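Histidine triad (HIT) protein (Sinorhizobium meliloti, PDB 3NRD) probably binds nucleotides and may act on them as a hydrolase or transferase through its histidine triad (HIT) domain. Local coordinates at residues 127-130 with 131-135. Sequence-based numbering, arbitrary orientation.
Sequences FAAR and IMENL
F127 and I131 meet one turn apart on the C-terminal helix, 121-134, and slant across each other. I131 CG1 lies over one face of the F127 ring, 4.1 Å from its centroid and displaced toward the rim, a CH-pi contact. I131 CD1 comes within 3.3 Å of F127 CE2. The ring is placed there because F127 CG stands anti to its own N (chi1 -170°). W119, L71 and L28 also pack on F127, and I131 is buried against I18 of strand 15-20. This i to i+4 pair therefore seats the helix on the sheet and on helix 54-75 of the HIT domain.

R130 and N134, also i to i+4, lie side by side and point the same way. N134 ND2 makes a side-chain-to-backbone hydrogen bond to R130 O, 2.7 Å long and almost straight at 172°. The carbonyl oxygen sits nearly in the amide plane, but the donor is tilted 33° from the carbonyl plane. The R130 guanidinium is turned well out of this amide plane; its NE makes a hydrogen bond to A74 O, which holds the arginine head toward helix 54-75. Backbone bonds from I131 N to F127 O, M132 N to A128 O and E133 N to A129 O precede it. A leucine in place of N134 would probably leave R130 O without this side-chain donor.

R130 NH1 and E133 OE1 are 5.8 Å apart, too far for a salt bridge, so any attraction is probably weak. Apolar contact thus anchors the inner side, and a side-chain amide supplies a donor to a carbonyl near the chain end.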
ATOM      1  N   PHE A 127      21.031   4.133 -11.164  1.00 28.35           N
ATOM      2  CA  PHE A 127      19.602   4.254 -10.871  1.00 27.09           C
ATOM      3  C   PHE A 127      19.296   5.077  -9.603  1.00 26.53           C
ATOM      4  O   PHE A 127      18.365   5.896  -9.615  1.00 24.88           O
ATOM      5  CB  PHE A 127      18.941   2.881 -10.762  1.00 26.64           C
ATOM      6  CG  PHE A 127      17.441   2.955 -10.709  1.00 26.46           C
ATOM      7  CD1 PHE A 127      16.728   3.512 -11.773  1.00 26.52           C
ATOM      8  CD2 PHE A 127      16.738   2.506  -9.587  1.00 26.50           C
ATOM      9  CE1 PHE A 127      15.329   3.601 -11.732  1.00 26.03           C
ATOM     10  CE2 PHE A 127      15.349   2.587  -9.535  1.00 25.60           C
ATOM     11  CZ  PHE A 127      14.645   3.147 -10.607  1.00 26.36           C
ATOM     12  N   ALA A 128      20.081   4.888  -8.539  1.00 26.65           N
ATOM     13  CA  ALA A 128      19.901   5.687  -7.314  1.00 26.64           C
ATOM     14  C   ALA A 128      20.029   7.166  -7.687  1.00 27.26           C
ATOM     15  O   ALA A 128      19.141   7.963  -7.328  1.00 26.86           O
ATOM     16  CB  ALA A 128      20.890   5.303  -6.193  1.00 26.13           C
ATOM     17  N   ALA A 129      21.076   7.495  -8.459  1.00 27.75           N
ATOM     18  CA  ALA A 129      21.308   8.868  -8.950  1.00 28.81           C
ATOM     19  C   ALA A 129      20.102   9.405  -9.705  1.00 28.50           C
ATOM     20  O   ALA A 129      19.692  10.518  -9.490  1.00 28.18           O
ATOM     21  CB  ALA A 129      22.534   8.936  -9.823  1.00 29.07           C
ATOM     22  N   ARG A 130      19.526   8.558 -10.541  1.00 28.82           N
ATOM     23  CA  ARG A 130      18.410   8.901 -11.393  1.00 29.02           C
ATOM     24  C   ARG A 130      17.162   9.213 -10.562  1.00 28.42           C
ATOM     25  O   ARG A 130      16.455  10.188 -10.825  1.00 27.74           O
ATOM     26  CB  ARG A 130      18.152   7.750 -12.338  1.00 29.09           C
ATOM     27  CG  ARG A 130      17.623   8.160 -13.629  1.00 32.27           C
ATOM     28  CD  ARG A 130      17.260   6.950 -14.496  1.00 34.23           C
ATOM     29  NE  ARG A 130      16.274   7.377 -15.484  1.00 36.00           N
ATOM     30  CZ  ARG A 130      16.554   8.075 -16.597  1.00 38.26           C
ATOM     31  NH1 ARG A 130      17.799   8.429 -16.924  1.00 38.45           N
ATOM     32  NH2 ARG A 130      15.563   8.427 -17.407  1.00 39.27           N
ATOM     33  N   ILE A 131      16.927   8.412  -9.526  1.00 27.65           N
ATOM     34  CA  ILE A 131      15.827   8.664  -8.619  1.00 27.31           C
ATOM     35  C   ILE A 131      16.021  10.033  -7.976  1.00 28.01           C
ATOM     36  O   ILE A 131      15.142  10.881  -8.079  1.00 27.38           O
ATOM     37  CB  ILE A 131      15.696   7.560  -7.530  1.00 26.73           C
ATOM     38  CG1 ILE A 131      15.313   6.238  -8.159  1.00 26.00           C
ATOM     39  CG2 ILE A 131      14.644   7.910  -6.508  1.00 25.78           C
ATOM     40  CD1 ILE A 131      15.846   5.069  -7.351  1.00 30.59           C
HETATM   41  N   MSE A 132      17.198  10.263  -7.397  1.00 29.05           N
HETATM   42  CA  MSE A 132      17.481  11.511  -6.676  1.00 30.19           C
HETATM   43  C   MSE A 132      17.344  12.758  -7.557  1.00 30.86           C
HETATM   44  O   MSE A 132      16.890  13.801  -7.072  1.00 31.49           O
HETATM   45  CB  MSE A 132      18.889  11.495  -6.038  1.00 30.70           C
HETATM   46  CG  MSE A 132      19.171  10.384  -5.042  1.00 31.75           C
HETATM   47 SE   MSE A 132      17.838  10.197  -3.736  0.75 31.82          SE
HETATM   48  CE  MSE A 132      18.734  11.357  -2.481  1.00 35.53           C
ATOM     49  N   GLU A 133      17.692  12.625  -8.838  1.00 31.39           N
ATOM     50  CA  GLU A 133      17.508  13.680  -9.850  1.00 32.40           C
ATOM     51  C   GLU A 133      16.077  13.960 -10.269  1.00 31.54           C
ATOM     52  O   GLU A 133      15.836  14.976 -10.947  1.00 31.45           O
ATOM     53  CB  GLU A 133      18.270  13.333 -11.139  1.00 33.58           C
ATOM     54  CG  GLU A 133      19.796  13.446 -11.014  1.00 38.43           C
ATOM     55  CD  GLU A 133      20.582  12.675 -12.116  1.00 42.81           C
ATOM     56  OE1 GLU A 133      19.979  12.232 -13.135  1.00 43.16           O
ATOM     57  OE2 GLU A 133      21.816  12.531 -11.940  1.00 45.74           O
ATOM     58  N   ASN A 134      15.166  13.038  -9.946  1.00 29.37           N
ATOM     59  CA  ASN A 134      13.771  13.105 -10.333  1.00 29.19           C
ATOM     60  C   ASN A 134      12.786  13.352  -9.202  1.00 28.80           C
ATOM     61  O   ASN A 134      11.615  13.622  -9.463  1.00 28.26           O
ATOM     62  CB  ASN A 134      13.410  11.794 -11.032  1.00 29.23           C
ATOM     63  CG  ASN A 134      13.813  11.806 -12.486  1.00 29.42           C
ATOM     64  OD1 ASN A 134      13.114  12.374 -13.287  1.00 28.58           O
ATOM     65  ND2 ASN A 134      14.963  11.216 -12.818  1.00 27.45           N
ATOM     66  N   LEU A 135      13.232  13.229  -7.952  1.00 28.51           N
ATOM     67  CA  LEU A 135      12.382  13.553  -6.824  1.00 28.79           C
ATOM     68  C   LEU A 135      11.973  15.012  -6.896  1.00 29.13           C
ATOM     69  O   LEU A 135      12.737  15.839  -7.398  1.00 29.04           O
ATOM     70  CB  LEU A 135      13.084  13.280  -5.497  1.00 28.62           C
ATOM     71  CG  LEU A 135      13.415  11.826  -5.183  1.00 29.65           C
ATOM     72  CD1 LEU A 135      13.977  11.638  -3.742  1.00 31.05           C
ATOM     73  CD2 LEU A 135      12.185  10.994  -5.378  1.00 29.50           C
ATOM     74  OXT LEU A 135      10.856  15.356  -6.480  1.00 28.38           O
TER